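Local coordinates for mannuronan C5-epimerase (PDB 4NK6), which converts beta-D-mannuronate residues of the polymer to alpha-L-guluronate during alginate synthesis and belongs to the periplasmic complex that protects the chain, at residues His278-Ala283 with Asp303-Phe308. Residues are numbered along the deposited sequence; the frame is centred on the assembly and turned at random.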
loop_
_atom_site.group_PDB
_atom_site.type_symbol
_atom_site.label_atom_id
_atom_site.label_comp_id
_atom_site.label_asym_id
_atom_site.label_seq_id
_atom_site.Cartn_x
_atom_site.Cartn_y
_atom_site.Cartn_z
ATOM N N HIS A 278 -2.093 8.938 7.712
ATOM C CA HIS A 278 -1.821 10.351 7.479
ATOM C C HIS A 278 -0.323 10.658 7.394
ATOM O O HIS A 278 0.495 9.968 8.000
ATOM C CB HIS A 278 -2.447 11.171 8.607
ATOM C CG HIS A 278 -1.982 10.752 9.966
ATOM N ND1 HIS A 278 -0.889 11.319 10.585
ATOM C CD2 HIS A 278 -2.435 9.792 10.808
ATOM C CE1 HIS A 278 -0.701 10.743 11.760
ATOM N NE2 HIS A 278 -1.626 9.812 11.919
ATOM N N GLY A 279 0.025 11.711 6.655
ATOM C CA GLY A 279 1.409 12.134 6.534
ATOM C C GLY A 279 2.179 11.202 5.619
ATOM O O GLY A 279 3.399 11.168 5.640
ATOM N N LEU A 280 1.466 10.434 4.809
ATOM C CA LEU A 280 2.134 9.467 3.953
ATOM C C LEU A 280 2.855 10.171 2.807
ATOM O O LEU A 280 2.399 11.204 2.311
ATOM C CB LEU A 280 1.134 8.446 3.411
ATOM C CG LEU A 280 0.190 7.792 4.425
ATOM C CD1 LEU A 280 -0.658 6.771 3.714
ATOM C CD2 LEU A 280 0.946 7.134 5.578
ATOM N N ILE A 281 3.986 9.602 2.407
ATOM C CA ILE A 281 4.785 10.113 1.304
ATOM C C ILE A 281 4.890 9.023 0.245
ATOM O O ILE A 281 5.615 8.037 0.403
ATOM C CB ILE A 281 6.192 10.553 1.774
ATOM C CG1 ILE A 281 6.088 11.750 2.722
ATOM C CG2 ILE A 281 7.086 10.902 0.578
ATOM C CD1 ILE A 281 7.405 12.103 3.452
ATOM N N ILE A 282 4.130 9.188 -0.825
ATOM C CA ILE A 282 4.104 8.213 -1.896
ATOM C C ILE A 282 4.688 8.870 -3.134
ATOM O O ILE A 282 4.011 9.665 -3.787
ATOM C CB ILE A 282 2.663 7.757 -2.151
ATOM C CG1 ILE A 282 2.093 7.126 -0.872
ATOM C CG2 ILE A 282 2.611 6.756 -3.299
ATOM C CD1 ILE A 282 0.586 6.952 -0.889
ATOM N N ALA A 283 5.942 8.546 -3.456
ATOM C CA ALA A 283 6.682 9.305 -4.468
ATOM C C ALA A 283 7.601 8.475 -5.374
ATOM O O ALA A 283 8.209 7.497 -4.937
ATOM C CB ALA A 283 7.489 10.406 -3.794
ATOM N N ASP A 303 -5.416 11.385 5.111
ATOM C CA ASP A 303 -5.338 12.843 5.115
ATOM C C ASP A 303 -3.905 13.360 5.147
ATOM O O ASP A 303 -2.992 12.648 5.564
ATOM C CB ASP A 303 -6.103 13.422 6.319
ATOM C CG ASP A 303 -7.594 13.124 6.273
ATOM O OD1 ASP A 303 -8.071 12.628 5.232
ATOM O OD2 ASP A 303 -8.295 13.399 7.275
ATOM N N ASN A 304 -3.723 14.605 4.701
ATOM C CA ASN A 304 -2.449 15.303 4.827
ATOM C C ASN A 304 -1.277 14.500 4.290
ATOM O O ASN A 304 -0.219 14.425 4.919
ATOM C CB ASN A 304 -2.216 15.685 6.294
ATOM C CG ASN A 304 -3.386 16.473 6.871
ATOM O OD1 ASN A 304 -3.999 17.283 6.174
ATOM N ND2 ASN A 304 -3.710 16.226 8.131
ATOM N N SER A 305 -1.481 13.899 3.126
ATOM C CA SER A 305 -0.477 13.051 2.507
ATOM C C SER A 305 -0.018 13.639 1.173
ATOM O O SER A 305 -0.533 14.662 0.705
ATOM C CB SER A 305 -1.027 11.631 2.314
ATOM O OG SER A 305 -1.323 11.020 3.564
ATOM N N PHE A 306 0.964 12.989 0.566
ATOM C CA PHE A 306 1.589 13.528 -0.620
ATOM C C PHE A 306 1.796 12.424 -1.623
ATOM O O PHE A 306 2.448 11.415 -1.336
ATOM C CB PHE A 306 2.946 14.157 -0.282
ATOM C CG PHE A 306 2.906 15.163 0.837
ATOM C CD1 PHE A 306 2.949 14.754 2.162
ATOM C CD2 PHE A 306 2.875 16.523 0.563
ATOM C CE1 PHE A 306 2.940 15.685 3.201
ATOM C CE2 PHE A 306 2.871 17.460 1.593
ATOM C CZ PHE A 306 2.906 17.039 2.913
ATOM N N ILE A 307 1.238 12.624 -2.807
ATOM C CA ILE A 307 1.374 11.671 -3.889
ATOM C C ILE A 307 2.022 12.403 -5.049
ATOM O O ILE A 307 1.360 13.180 -5.738
ATOM C CB ILE A 307 -0.007 11.098 -4.294
ATOM C CG1 ILE A 307 -0.674 10.409 -3.091
ATOM C CG2 ILE A 307 0.140 10.129 -5.466
ATOM C CD1 ILE A 307 -2.130 9.960 -3.350
ATOM N N PHE A 308 3.324 12.199 -5.249
ATOM C CA PHE A 308 4.035 13.009 -6.237
ATOM C C PHE A 308 5.108 12.306 -7.066
ATOM O O PHE A 308 5.794 11.395 -6.592
ATOM C CB PHE A 308 4.560 14.329 -5.632
ATOM C CG PHE A 308 5.586 14.161 -4.527
ATOM C CD1 PHE A 308 5.197 13.842 -3.232
ATOM C CD2 PHE A 308 6.929 14.377 -4.776
ATOM C CE1 PHE A 308 6.134 13.710 -2.217
ATOM C CE2 PHE A 308 7.876 14.257 -3.761
ATOM C CZ PHE A 308 7.474 13.920 -2.481
#
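Residues 281-283 and 306-308 pair as parallel strands in successive coils of the right-handed beta-helix, and the loops leading into them also touch, through a single bridge between H278 and D303. The case illustrates how such a solenoid stacks coil on coil, residue above residue. I281 sits beside F306, I282 beside I307 and A283 beside F308, with the strand directions only 6° apart. Three backbone bonds join the strand portion. F306 N reaches L280 O, I282 N meets F306 O at 2.8 Å in a nearly straight bond, and F308 N binds I282 O at 3.0 Å.

In the turns the regular pattern gives way. There the S305 side chain takes the place of a backbone acceptor: OG, turned anti to its own carbonyl carbon (chi1 -63°), receives L280 N at 3.1 Å and donates to D303 O from above the carbonyl plane, two bonds that restrain its rotation. The amide of G279 is shared weakly between D303 O and N304 O. G279 itself has a positive phi, a conformation that favours glycine.

On the face bearing I281, A283, F306 and F308, F308 CG stands between its backbone N and carbonyl carbon (chi1 63°), which brings one ring face against A283. The methyl CB lies over the ring centre, 3.8 Å from the centroid, a CH-pi contact, while I281 CG2 packs 4.1 Å from F308 CE1. On the other face, I282 CD1 lies 4.3 Å from I307 CG1, an aliphatic stack of like residues in the interior of the coil.

The I282 side chain continues onto I271 and P273 of strand 269-274, and I281 touches P31, L33 and Y36 of the N-terminal segment that runs along the outside of the helix. Backbone bonds to F256 and V258 link 278-283 to the preceding coil; on the other side, N334 ND2 of strand 330-337, in the next coil, bonds I307 O.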